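Local atomic coordinates of conserved protein with 2 CBS domains (PDB entry 2RIH), a protein that binds AMP and, as a pair of CBS domains, probably serves as a nucleotide-sensing module. Residues A[20-24]-A[25-29]; A[60-64]-A[65-69]; A[70-73]-A[74-77]; A[86-89]-A[90-93]. All blocks are in the same frame, centred on the assembly; numbering follows the deposited sequence. Where two conformers were deposited one is given.

Contact 1 of 4, residues A[20-24]-A[25-29]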
ATOM      1  N   GLU A  20     -11.875  19.243   2.442  1.00 28.22           N
ATOM      2  CA  GLU A  20     -12.928  18.239   2.270  1.00 27.90           C
ATOM      3  C   GLU A  20     -13.722  18.318   0.957  1.00 27.89           C
ATOM      4  O   GLU A  20     -14.424  17.369   0.613  1.00 29.37           O
ATOM      5  CB  GLU A  20     -13.897  18.295   3.459  1.00 29.32           C
ATOM      6  CG  GLU A  20     -14.560  19.651   3.703  1.00 30.31           C
ATOM      7  CD  GLU A  20     -15.575  19.594   4.825  1.00 29.55           C
ATOM      8  OE1 GLU A  20     -15.481  20.405   5.758  1.00 29.33           O
ATOM      9  OE2 GLU A  20     -16.463  18.724   4.780  1.00 32.82           O
ATOM     10  N   THR A  21     -13.614  19.444   0.252  1.00 27.95           N
ATOM     11  CA  THR A  21     -14.261  19.660  -1.049  1.00 27.62           C
ATOM     12  C   THR A  21     -13.426  19.152  -2.232  1.00 28.50           C
ATOM     13  O   THR A  21     -13.864  19.238  -3.385  1.00 28.33           O
ATOM     14  CB  THR A  21     -14.498  21.168  -1.284  1.00 27.73           C
ATOM     15  OG1 THR A  21     -13.291  21.881  -0.990  1.00 28.98           O
ATOM     16  CG2 THR A  21     -15.619  21.697  -0.395  1.00 27.16           C
ATOM     17  N   ALA A  22     -12.225  18.641  -1.953  1.00 27.12           N
ATOM     18  CA  ALA A  22     -11.323  18.154  -2.997  1.00 26.18           C
ATOM     19  C   ALA A  22     -11.979  17.118  -3.917  1.00 25.75           C
ATOM     20  O   ALA A  22     -12.840  16.334  -3.499  1.00 23.53           O
ATOM     21  CB  ALA A  22     -10.050  17.563  -2.366  1.00 26.31           C
ATOM     22  N   THR A  23     -11.559  17.113  -5.177  1.00 25.16           N
ATOM     23  CA  THR A  23     -12.018  16.099  -6.110  1.00 24.79           C
ATOM     24  C   THR A  23     -11.126  14.877  -5.972  1.00 22.99           C
ATOM     25  O   THR A  23     -10.056  14.946  -5.374  1.00 22.68           O
ATOM     26  CB  THR A  23     -11.992  16.585  -7.566  1.00 25.48           C
ATOM     27  OG1 THR A  23     -10.634  16.763  -7.999  1.00 25.63           O
ATOM     28  CG2 THR A  23     -12.787  17.886  -7.714  1.00 23.74           C
ATOM     29  N   ILE A  24     -11.571  13.772  -6.550  1.00 21.44           N
ATOM     30  CA  ILE A  24     -10.810  12.530  -6.528  1.00 22.62           C
ATOM     31  C   ILE A  24      -9.452  12.677  -7.219  1.00 20.97           C
ATOM     32  O   ILE A  24      -8.445  12.183  -6.716  1.00 17.64           O
ATOM     33  CB  ILE A  24     -11.597  11.364  -7.186  1.00 21.50           C
ATOM     34  CG1 ILE A  24     -12.863  11.047  -6.371  1.00 20.15           C
ATOM     35  CG2 ILE A  24     -10.686  10.128  -7.327  1.00 21.78           C
ATOM     36  CD1 ILE A  24     -13.790  10.101  -7.056  1.00 18.81           C
ATOM     37  N   ARG A  25      -9.431  13.338  -8.371  1.00 22.43           N
ATOM     38  CA  ARG A  25      -8.185  13.520  -9.115  1.00 24.97           C
ATOM     39  C   ARG A  25      -7.235  14.502  -8.429  1.00 24.12           C
ATOM     40  O   ARG A  25      -6.018  14.377  -8.572  1.00 24.07           O
ATOM     41  CB  ARG A  25      -8.450  13.986 -10.557  1.00 26.63           C
ATOM     42  CG  ARG A  25      -7.281  13.669 -11.497  1.00 26.12           C
ATOM     43  CD  ARG A  25      -7.540  14.064 -12.933  1.00 27.16           C
ATOM     44  NE  ARG A  25      -8.826  13.590 -13.440  1.00 26.47           N
ATOM     45  CZ  ARG A  25      -9.057  12.420 -14.039  1.00 27.61           C
ATOM     46  NH1 ARG A  25      -8.092  11.531 -14.222  1.00 26.61           N
ATOM     47  NH2 ARG A  25     -10.281  12.134 -14.462  1.00 27.99           N
ATOM     48  N   GLU A  26      -7.782  15.486  -7.714  1.00 23.26           N
ATOM     49  CA  GLU A  26      -6.953  16.407  -6.933  1.00 24.69           C
ATOM     50  C   GLU A  26      -6.179  15.639  -5.868  1.00 23.75           C
ATOM     51  O   GLU A  26      -4.975  15.860  -5.697  1.00 22.92           O
ATOM     52  CB  GLU A  26      -7.789  17.524  -6.300  1.00 25.24           C
ATOM     53  CG  GLU A  26      -8.172  18.614  -7.291  1.00 26.69           C
ATOM     54  CD  GLU A  26      -9.252  19.545  -6.774  1.00 27.52           C
ATOM     55  OE1 GLU A  26      -9.784  19.310  -5.673  1.00 28.30           O
ATOM     56  OE2 GLU A  26      -9.575  20.521  -7.482  1.00 29.50           O
ATOM     57  N   VAL A  27      -6.870  14.732  -5.175  1.00 21.22           N
ATOM     58  CA  VAL A  27      -6.237  13.864  -4.181  1.00 22.70           C
ATOM     59  C   VAL A  27      -5.158  12.995  -4.826  1.00 22.08           C
ATOM     60  O   VAL A  27      -4.039  12.915  -4.326  1.00 22.28           O
ATOM     61  CB  VAL A  27      -7.265  12.952  -3.469  1.00 22.81           C
ATOM     62  CG1 VAL A  27      -6.544  11.881  -2.603  1.00 20.05           C
ATOM     63  CG2 VAL A  27      -8.233  13.794  -2.643  1.00 22.86           C
ATOM     64  N   ALA A  28      -5.511  12.339  -5.927  1.00 22.52           N
ATOM     65  CA  ALA A  28      -4.570  11.523  -6.689  1.00 22.84           C
ATOM     66  C   ALA A  28      -3.326  12.289  -7.120  1.00 22.83           C
ATOM     67  O   ALA A  28      -2.224  11.756  -7.054  1.00 24.99           O
ATOM     68  CB  ALA A  28      -5.260  10.915  -7.909  1.00 22.41           C
ATOM     69  N   THR A  29      -3.506  13.533  -7.557  1.00 23.55           N
ATOM     70  CA  THR A  29      -2.393  14.380  -8.002  1.00 23.52           C
ATOM     71  C   THR A  29      -1.426  14.675  -6.853  1.00 24.44           C
ATOM     72  O   THR A  29      -0.200  14.519  -6.996  1.00 22.02           O
ATOM     73  CB  THR A  29      -2.914  15.697  -8.619  1.00 23.88           C
ATOM     74  OG1 THR A  29      -3.714  15.391  -9.771  1.00 25.41           O
ATOM     75  CG2 THR A  29      -1.761  16.639  -9.017  1.00 24.50           C
TER
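Arg25 follows Ile24 in the first turn of helix 24-34, and its CB lies 4.4 Å from Thr23 OG1. Its CG is anti to the backbone N (chi1 -158°), which carries the chain away from Thr23; the guanidinium then forms a salt bridge with Asp70 and reaches Val63 O of the second subunit. Glu26 carries the main part of the contact by folding back over Thr23. With CG beside its own backbone N (chi1 -78°), the otherwise extended chain brings OE1 to Thr23 N at 2.9 Å, the N-H pointing almost straight at an oxygen that it meets from above the carboxylate plane. The reverse bond runs from Glu26 N to Thr23 OG1, 3.1 Å long. These two reciprocal bonds are a capping box, with Thr23 as N-cap, and Glu26 CG packs 3.2 Å from the same OG1. A valine in place of Thr23 would probably leave Glu26 N without its capping acceptor and fray the first turn. Val27 comes next: its N donates to Thr23 O at 3.2 Å, while CG2 touches Ala22 CB at 4.2 Å on the buried side, where Val27 also packs on strands 38-43 and 50-55. Ala28 N bonds to Ile24 O, 3.0 Å, the regular helical spacing. At Thr29, OG1 and N both donate to Arg25 O, from opposite faces of its plane. The box supplies acceptors for two amides at the helix start, Glu26 OE1 for Thr23 N and Thr23 OG1 for Glu26 N, and the carboxylate, probably charged, should also sit well against the positive end of the helix dipole.

Contact 2 of 4, residues A[60-64]-A[65-69]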
ATOM      1  N   LEU A  60      -8.246   3.364  -6.309  1.00 21.03           N
ATOM      2  CA  LEU A  60      -8.252   2.126  -7.076  1.00 22.79           C
ATOM      3  C   LEU A  60      -9.694   1.644  -7.291  1.00 21.67           C
ATOM      4  O   LEU A  60     -10.091   1.314  -8.410  1.00 19.98           O
ATOM      5  CB  LEU A  60      -7.443   1.050  -6.330  1.00 23.14           C
ATOM      6  CG  LEU A  60      -7.193  -0.301  -6.998  1.00 24.43           C
ATOM      7  CD1 LEU A  60      -6.062  -0.181  -7.998  1.00 23.52           C
ATOM      8  CD2 LEU A  60      -6.843  -1.370  -5.948  1.00 26.78           C
ATOM      9  N   ARG A  61     -10.460   1.601  -6.201  1.00 22.20           N
ATOM     10  CA  ARG A  61     -11.863   1.185  -6.250  0.50 23.30           C
ATOM     11  C   ARG A  61     -12.692   2.114  -7.141  1.00 22.82           C
ATOM     12  O   ARG A  61     -13.580   1.659  -7.872  1.00 23.56           O
ATOM     13  CB  ARG A  61     -12.456   1.131  -4.836  0.50 24.35           C
ATOM     14  CG  ARG A  61     -13.954   0.824  -4.799  0.50 26.81           C
ATOM     15  CD  ARG A  61     -14.501   0.754  -3.373  0.50 28.55           C
ATOM     16  NE  ARG A  61     -14.058   1.880  -2.554  0.50 30.60           N
ATOM     17  CZ  ARG A  61     -14.524   3.124  -2.639  0.50 31.84           C
ATOM     18  NH1 ARG A  61     -14.027   4.057  -1.834  0.50 31.01           N
ATOM     19  NH2 ARG A  61     -15.471   3.450  -3.519  0.50 32.93           N
ATOM     20  N   ALA A  62     -12.395   3.413  -7.078  1.00 22.03           N
ATOM     21  CA  ALA A  62     -13.055   4.427  -7.899  1.00 21.65           C
ATOM     22  C   ALA A  62     -12.867   4.147  -9.387  1.00 20.90           C
ATOM     23  O   ALA A  62     -13.814   4.229 -10.164  1.00 23.12           O
ATOM     24  CB  ALA A  62     -12.509   5.819  -7.554  1.00 21.13           C
ATOM     25  N   VAL A  63     -11.633   3.825  -9.763  1.00 21.16           N
ATOM     26  CA  VAL A  63     -11.275   3.443 -11.123  1.00 21.17           C
ATOM     27  C   VAL A  63     -12.056   2.184 -11.551  1.00 21.34           C
ATOM     28  O   VAL A  63     -12.695   2.180 -12.594  1.00 20.46           O
ATOM     29  CB  VAL A  63      -9.740   3.193 -11.234  1.00 18.57           C
ATOM     30  CG1 VAL A  63      -9.366   2.583 -12.583  1.00 16.98           C
ATOM     31  CG2 VAL A  63      -8.964   4.482 -10.999  1.00 19.37           C
ATOM     32  N   ALA A  64     -12.003   1.137 -10.726  1.00 21.81           N
ATOM     33  CA  ALA A  64     -12.709  -0.128 -10.985  1.00 24.31           C
ATOM     34  C   ALA A  64     -14.209   0.072 -11.217  1.00 26.03           C
ATOM     35  O   ALA A  64     -14.807  -0.615 -12.052  1.00 25.92           O
ATOM     36  CB  ALA A  64     -12.477  -1.125  -9.821  1.00 23.06           C
ATOM     37  N   GLN A  65     -14.799   1.026 -10.496  1.00 27.17           N
ATOM     38  CA  GLN A  65     -16.232   1.317 -10.582  1.00 28.75           C
ATOM     39  C   GLN A  65     -16.594   2.368 -11.635  1.00 28.37           C
ATOM     40  O   GLN A  65     -17.766   2.686 -11.811  1.00 25.51           O
ATOM     41  CB  GLN A  65     -16.757   1.756  -9.215  1.00 30.91           C
ATOM     42  CG  GLN A  65     -16.760   0.635  -8.178  1.00 32.75           C
ATOM     43  CD  GLN A  65     -17.125   1.116  -6.787  1.00 34.46           C
ATOM     44  OE1 GLN A  65     -17.335   2.306  -6.562  1.00 37.35           O
ATOM     45  NE2 GLN A  65     -17.191   0.189  -5.841  1.00 38.21           N
ATOM     46  N   ARG A  66     -15.591   2.896 -12.332  1.00 28.42           N
ATOM     47  CA  ARG A  66     -15.795   3.880 -13.401  1.00 28.56           C
ATOM     48  C   ARG A  66     -16.486   5.155 -12.907  1.00 27.34           C
ATOM     49  O   ARG A  66     -17.327   5.727 -13.596  1.00 25.25           O
ATOM     50  CB  ARG A  66     -16.575   3.265 -14.568  1.00 29.30           C
ATOM     51  CG  ARG A  66     -16.034   1.925 -15.028  1.00 30.64           C
ATOM     52  CD  ARG A  66     -16.728   1.441 -16.288  1.00 32.24           C
ATOM     53  NE  ARG A  66     -16.191   2.130 -17.453  1.00 33.43           N
ATOM     54  CZ  ARG A  66     -15.393   1.599 -18.379  1.00 32.21           C
ATOM     55  NH1 ARG A  66     -15.019   0.322 -18.350  1.00 31.97           N
ATOM     56  NH2 ARG A  66     -14.968   2.373 -19.364  1.00 33.50           N
ATOM     57  N   LEU A  67     -16.119   5.591 -11.707  1.00 26.47           N
ATOM     58  CA  LEU A  67     -16.634   6.836 -11.160  1.00 26.57           C
ATOM     59  C   LEU A  67     -16.034   8.026 -11.891  1.00 26.61           C
ATOM     60  O   LEU A  67     -14.944   7.942 -12.487  1.00 23.54           O
ATOM     61  CB  LEU A  67     -16.306   6.967  -9.674  1.00 26.80           C
ATOM     62  CG  LEU A  67     -16.766   5.875  -8.711  1.00 26.86           C
ATOM     63  CD1 LEU A  67     -16.443   6.306  -7.278  1.00 26.24           C
ATOM     64  CD2 LEU A  67     -18.254   5.567  -8.884  1.00 26.86           C
ATOM     65  N   ASP A  68     -16.758   9.134 -11.837  1.00 25.49           N
ATOM     66  CA  ASP A  68     -16.252  10.393 -12.322  1.00 25.58           C
ATOM     67  C   ASP A  68     -15.115  10.800 -11.383  1.00 25.24           C
ATOM     68  O   ASP A  68     -15.347  11.250 -10.258  1.00 24.94           O
ATOM     69  CB  ASP A  68     -17.369  11.442 -12.344  1.00 26.33           C
ATOM     70  CG  ASP A  68     -16.929  12.763 -12.947  1.00 26.89           C
ATOM     71  OD1 ASP A  68     -17.804  13.638 -13.096  1.00 30.64           O
ATOM     72  OD2 ASP A  68     -15.733  12.936 -13.284  1.00 24.93           O
ATOM     73  N   LEU A  69     -13.889  10.617 -11.866  1.00 25.64           N
ATOM     74  CA  LEU A  69     -12.666  10.907 -11.105  1.00 25.41           C
ATOM     75  C   LEU A  69     -12.434  12.410 -10.889  1.00 23.75           C
ATOM     76  O   LEU A  69     -11.573  12.804 -10.109  1.00 21.57           O
ATOM     77  CB  LEU A  69     -11.459  10.266 -11.803  1.00 25.94           C
ATOM     78  CG  LEU A  69     -11.045   8.819 -11.470  1.00 27.36           C
ATOM     79  CD1 LEU A  69     -12.145   7.961 -10.880  1.00 28.24           C
ATOM     80  CD2 LEU A  69     -10.421   8.160 -12.713  1.00 26.43           C
TER
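Helix 56-64 ends where Arg66 takes positive phi (60°), so that Leu67 N bonds to Ala62 O (3.1 Å) and Arg66 N to Val63 O (3.0 Å), the second from above the carbonyl plane. One residue earlier, Gln65 N still donates to Arg61 O. Leu67 then folds back along the helix end, its CD1 4.0 Å from Ala62 CB, and packs on Ile76 as well. Leu69 CD1 meets that same Ala62 methyl at 4.0 Å, and Leu69 CD2 approaches Val63 CG2. A serine in place of Leu67 would probably leave Ala62 CB with Leu69 alone on this side and Ile76 without its neighbour. On the outer flank Gln65 crosses Arg61: its NE2 lies 3.5 Å from Arg61 CG. Its OE1 stands at the guanidinium edge, 3.7 Å from NH2 in the modelled conformer of Arg61, with the two flat groups turned 55° apart. Arg66 points away, and its guanidinium pairs with Asp70 of the second subunit, where Val63 and Leu69 also meet their own copies. The two bonds back into the last turn, closed over by the apolar Ala62–Leu67 touch, make a classical Schellman motif, here just beyond Arg61, a residue of an AMP site.

Contact 3 of 4, residues A[70-73]-A[74-77]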
ATOM      1  N   ASP A  70     -13.197  13.246 -11.583  1.00 22.78           N
ATOM      2  CA  ASP A  70     -13.206  14.687 -11.320  1.00 24.24           C
ATOM      3  C   ASP A  70     -14.404  15.111 -10.462  1.00 23.62           C
ATOM      4  O   ASP A  70     -14.661  16.297 -10.295  1.00 25.67           O
ATOM      5  CB  ASP A  70     -13.178  15.462 -12.634  1.00 24.04           C
ATOM      6  CG  ASP A  70     -11.869  15.305 -13.357  1.00 22.97           C
ATOM      7  OD1 ASP A  70     -10.832  15.700 -12.794  1.00 24.03           O
ATOM      8  OD2 ASP A  70     -11.874  14.779 -14.479  1.00 26.31           O
ATOM      9  N   GLY A  71     -15.124  14.136  -9.923  1.00 24.78           N
ATOM     10  CA  GLY A  71     -16.157  14.390  -8.928  1.00 25.67           C
ATOM     11  C   GLY A  71     -15.542  14.458  -7.531  1.00 25.57           C
ATOM     12  O   GLY A  71     -14.336  14.258  -7.362  1.00 22.49           O
ATOM     13  N   PRO A  72     -16.365  14.758  -6.516  1.00 27.66           N
ATOM     14  CA  PRO A  72     -15.872  14.867  -5.149  1.00 26.80           C
ATOM     15  C   PRO A  72     -15.213  13.594  -4.603  1.00 27.35           C
ATOM     16  O   PRO A  72     -15.655  12.473  -4.907  1.00 26.76           O
ATOM     17  CB  PRO A  72     -17.136  15.216  -4.347  1.00 27.75           C
ATOM     18  CG  PRO A  72     -18.270  14.817  -5.201  1.00 28.81           C
ATOM     19  CD  PRO A  72     -17.811  15.029  -6.602  1.00 28.68           C
ATOM     20  N   ALA A  73     -14.164  13.787  -3.798  1.00 27.00           N
ATOM     21  CA  ALA A  73     -13.463  12.688  -3.129  1.00 26.46           C
ATOM     22  C   ALA A  73     -14.155  12.248  -1.849  1.00 25.33           C
ATOM     23  O   ALA A  73     -14.028  11.095  -1.459  1.00 25.64           O
ATOM     24  CB  ALA A  73     -12.012  13.068  -2.827  1.00 26.12           C
ATOM     25  N   MET A  74     -14.879  13.150  -1.188  1.00 26.06           N
ATOM     26  CA  MET A  74     -15.510  12.807   0.096  1.00 26.11           C
ATOM     27  C   MET A  74     -16.370  11.533   0.059  1.00 25.48           C
ATOM     28  O   MET A  74     -16.270  10.711   0.975  1.00 26.90           O
ATOM     29  CB  MET A  74     -16.304  13.988   0.684  1.00 25.87           C
ATOM     30  CG  MET A  74     -16.860  13.722   2.099  1.00 26.29           C
ATOM     31  SD  MET A  74     -15.599  13.299   3.336  1.00 27.80           S
ATOM     32  CE  MET A  74     -14.996  14.940   3.721  1.00 24.13           C
ATOM     33  N   PRO A  75     -17.229  11.366  -0.967  1.00 25.83           N
ATOM     34  CA  PRO A  75     -17.988  10.109  -1.059  1.00 25.90           C
ATOM     35  C   PRO A  75     -17.147   8.815  -1.096  1.00 25.07           C
ATOM     36  O   PRO A  75     -17.659   7.768  -0.740  1.00 23.76           O
ATOM     37  CB  PRO A  75     -18.786  10.274  -2.359  1.00 26.31           C
ATOM     38  CG  PRO A  75     -18.923  11.741  -2.530  1.00 25.58           C
ATOM     39  CD  PRO A  75     -17.618  12.307  -2.036  1.00 25.83           C
ATOM     40  N   ILE A  76     -15.885   8.872  -1.515  1.00 25.42           N
ATOM     41  CA  ILE A  76     -15.048   7.663  -1.510  1.00 25.28           C
ATOM     42  C   ILE A  76     -14.150   7.595  -0.264  1.00 26.92           C
ATOM     43  O   ILE A  76     -13.402   6.636  -0.085  1.00 27.96           O
ATOM     44  CB  ILE A  76     -14.215   7.508  -2.807  1.00 24.70           C
ATOM     45  CG1 ILE A  76     -13.067   8.521  -2.892  1.00 25.77           C
ATOM     46  CG2 ILE A  76     -15.121   7.620  -4.019  1.00 27.87           C
ATOM     47  CD1 ILE A  76     -12.008   8.144  -3.898  1.00 22.99           C
ATOM     48  N   ALA A  77     -14.252   8.613   0.585  1.00 25.74           N
ATOM     49  CA  ALA A  77     -13.410   8.757   1.769  1.00 25.23           C
ATOM     50  C   ALA A  77     -13.855   7.869   2.932  1.00 24.86           C
ATOM     51  O   ALA A  77     -14.983   7.375   2.968  1.00 25.91           O
ATOM     52  CB  ALA A  77     -13.391  10.225   2.200  1.00 21.89           C
TER
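Pro72 and Pro75 meet with their side chains crossing at about a right angle: Pro72 CB lies 3.7 Å from Pro75 CD, and the two CG atoms are 4.1 Å apart. Pro75 CD also sits 3.5 Å from Pro72 O, so the second ring is set against both the ring and the carbonyl of the first. The Ala73 carbonyl takes the i+3 bond of a 3-10 turn, from Ile76 N at 2.9 Å; the donor stands above the carbonyl plane, 47° out of it. Ile76 adds its own side chain to the same oxygen. CG1 is turned between the backbone N and the carbonyl carbon (chi1 72°), which brings it alongside Ala73 O, 3.1 Å away. The short bond with its steep approach belongs to the 3-10 turn of 74-76, which lies in the loop joining helix 56-64 to strand 82-84, the crossing from one CBS domain to the next. Beyond the oxygen, Ile76 leans on Ile24, close to Arg61 and Asp58 of an AMP site. Ala73 points its methyl away from the turn and packs it on Val27, while its backbone bonds to Ala22. Met74 starts out trans from its own N (chi1 -174°), and the chain bends twice afterwards, leading the sulfur end off to strand 50-55, where it rests on Val51 and Ala52. Ala77 closes the turn through its N, bonded to Met74 O at 2.9 Å, and its methyl faces Ala52 and Val54 of that same strand.

Contact 4 of 4, residues A[86-89]-A[90-93]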
ATOM      1  N   THR A  86       2.442  10.943  20.474  1.00 25.08           N
ATOM      2  CA  THR A  86       3.100  10.426  21.670  1.00 25.62           C
ATOM      3  C   THR A  86       2.853   8.932  21.948  1.00 26.50           C
ATOM      4  O   THR A  86       3.424   8.379  22.889  1.00 26.35           O
ATOM      5  CB  THR A  86       2.601  11.196  22.907  1.00 26.67           C
ATOM      6  OG1 THR A  86       1.169  11.167  22.924  1.00 25.30           O
ATOM      7  CG2 THR A  86       3.088  12.649  22.880  1.00 25.51           C
ATOM      8  N   ASP A  87       1.994   8.284  21.162  1.00 25.92           N
ATOM      9  CA  ASP A  87       1.776   6.842  21.299  1.00 25.23           C
ATOM     10  C   ASP A  87       3.002   6.047  20.867  1.00 24.45           C
ATOM     11  O   ASP A  87       3.693   6.451  19.933  1.00 23.93           O
ATOM     12  CB  ASP A  87       0.590   6.369  20.445  1.00 25.65           C
ATOM     13  CG  ASP A  87      -0.752   6.676  21.079  1.00 24.52           C
ATOM     14  OD1 ASP A  87      -0.796   6.899  22.305  1.00 23.13           O
ATOM     15  OD2 ASP A  87      -1.758   6.691  20.341  1.00 25.78           O
ATOM     16  N   PRO A  88       3.287   4.933  21.568  1.00 25.08           N
ATOM     17  CA  PRO A  88       4.292   3.998  21.091  1.00 25.66           C
ATOM     18  C   PRO A  88       3.884   3.371  19.760  1.00 24.83           C
ATOM     19  O   PRO A  88       2.697   3.180  19.493  1.00 26.81           O
ATOM     20  CB  PRO A  88       4.360   2.933  22.193  1.00 25.60           C
ATOM     21  CG  PRO A  88       3.106   3.085  22.971  1.00 27.52           C
ATOM     22  CD  PRO A  88       2.711   4.515  22.860  1.00 26.60           C
ATOM     23  N   VAL A  89       4.870   3.049  18.939  1.00 24.79           N
ATOM     24  CA  VAL A  89       4.606   2.548  17.598  1.00 25.55           C
ATOM     25  C   VAL A  89       3.769   1.254  17.564  1.00 26.37           C
ATOM     26  O   VAL A  89       3.126   0.977  16.551  1.00 26.07           O
ATOM     27  CB  VAL A  89       5.920   2.378  16.795  1.00 24.40           C
ATOM     28  CG1 VAL A  89       6.618   3.732  16.637  1.00 25.67           C
ATOM     29  CG2 VAL A  89       6.845   1.368  17.457  1.00 24.92           C
ATOM     30  N   HIS A  90       3.751   0.482  18.656  1.00 26.88           N
ATOM     31  CA  HIS A  90       2.959  -0.753  18.695  1.00 28.44           C
ATOM     32  C   HIS A  90       1.456  -0.468  18.662  1.00 28.45           C
ATOM     33  O   HIS A  90       0.677  -1.294  18.173  1.00 27.37           O
ATOM     34  CB  HIS A  90       3.334  -1.649  19.896  1.00 32.78           C
ATOM     35  CG  HIS A  90       2.784  -1.192  21.215  1.00 34.69           C
ATOM     36  ND1 HIS A  90       1.478  -1.413  21.594  1.00 37.49           N
ATOM     37  CD2 HIS A  90       3.377  -0.568  22.263  1.00 36.93           C
ATOM     38  CE1 HIS A  90       1.282  -0.923  22.806  1.00 37.22           C
ATOM     39  NE2 HIS A  90       2.420  -0.408  23.237  1.00 36.68           N
ATOM     40  N   VAL A  91       1.059   0.701  19.173  1.00 27.46           N
ATOM     41  CA  VAL A  91      -0.329   1.148  19.101  1.00 26.43           C
ATOM     42  C   VAL A  91      -0.757   1.390  17.646  1.00 26.35           C
ATOM     43  O   VAL A  91      -1.893   1.084  17.282  1.00 25.36           O
ATOM     44  CB  VAL A  91      -0.571   2.427  19.939  1.00 28.33           C
ATOM     45  CG1 VAL A  91      -1.957   2.995  19.668  1.00 29.07           C
ATOM     46  CG2 VAL A  91      -0.401   2.130  21.420  1.00 29.53           C
ATOM     47  N   ALA A  92       0.146   1.932  16.824  1.00 25.69           N
ATOM     48  CA  ALA A  92      -0.145   2.174  15.402  1.00 23.40           C
ATOM     49  C   ALA A  92      -0.246   0.862  14.632  1.00 23.46           C
ATOM     50  O   ALA A  92      -1.200   0.655  13.877  1.00 23.36           O
ATOM     51  CB  ALA A  92       0.909   3.069  14.776  1.00 21.71           C
ATOM     52  N   ALA A  93       0.741  -0.013  14.833  1.00 21.64           N
ATOM     53  CA  ALA A  93       0.761  -1.333  14.215  1.00 23.97           C
ATOM     54  C   ALA A  93      -0.520  -2.103  14.513  1.00 24.86           C
ATOM     55  O   ALA A  93      -1.127  -2.670  13.612  1.00 22.98           O
ATOM     56  CB  ALA A  93       1.971  -2.132  14.696  1.00 23.57           C
TER
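Pro88 packs against both His90 and Val91. Its ring and the imidazole lie side by side and point the same way, with Pro88 CG 3.6 Å from His90 NE2 and Pro88 CB 3.6 Å from His90 CD2. A chi1 of 77° is what folds the His90 ring back toward the residue before the helix. On its other neighbour, Pro88 CG meets Val91 CG2 at 4.0 Å. Apolar packing continues outside the pair of segments, where Val89 turns its side chain away to Leu122 and Leu132, which Ala93 touches as well. Asp87 adds a mixed touch, polar atom on methyl: its OD2 lies 3.8 Å from Val91 CG1, the carboxylate crossing the valine at a slant while the same oxygen accepts from Leu84 N. The hydrogen bonds between the two segments are all backbone. Val91 N reaches Pro88 O at 3.0 Å from above the carbonyl plane. Val89 O serves two amides: Ala93 N gives a straight bond of 3.1 Å in the carbonyl plane, and Ala92 N a weak one. Here is the first turn of helix 89-99, which connects strand 82-84 to its parallel neighbour 103-107: the start of the helix in a beta-alpha-beta crossover of the second CBS domain.

From the N terminus, contact 1 comes first, turning the chain from strand 16-19 into helix 24-34. Contact 2 ends helix 56-64, and contact 3 follows at once in the loop toward strand 82-84; none of the four nests in or crosses another. In space the first three gather on one side of the chain. The loop of contact 3 runs back beside contact 1, where Ala22 and Ile24 pair with Ala73 and Gly71 through probable backbone hydrogen bonds, and it also packs on the end of helix 56-64. Contacts 1 and 2 also touch the second subunit. Contact 4 stands apart in the other CBS domain, its centre about 29 Å from that of contact 1.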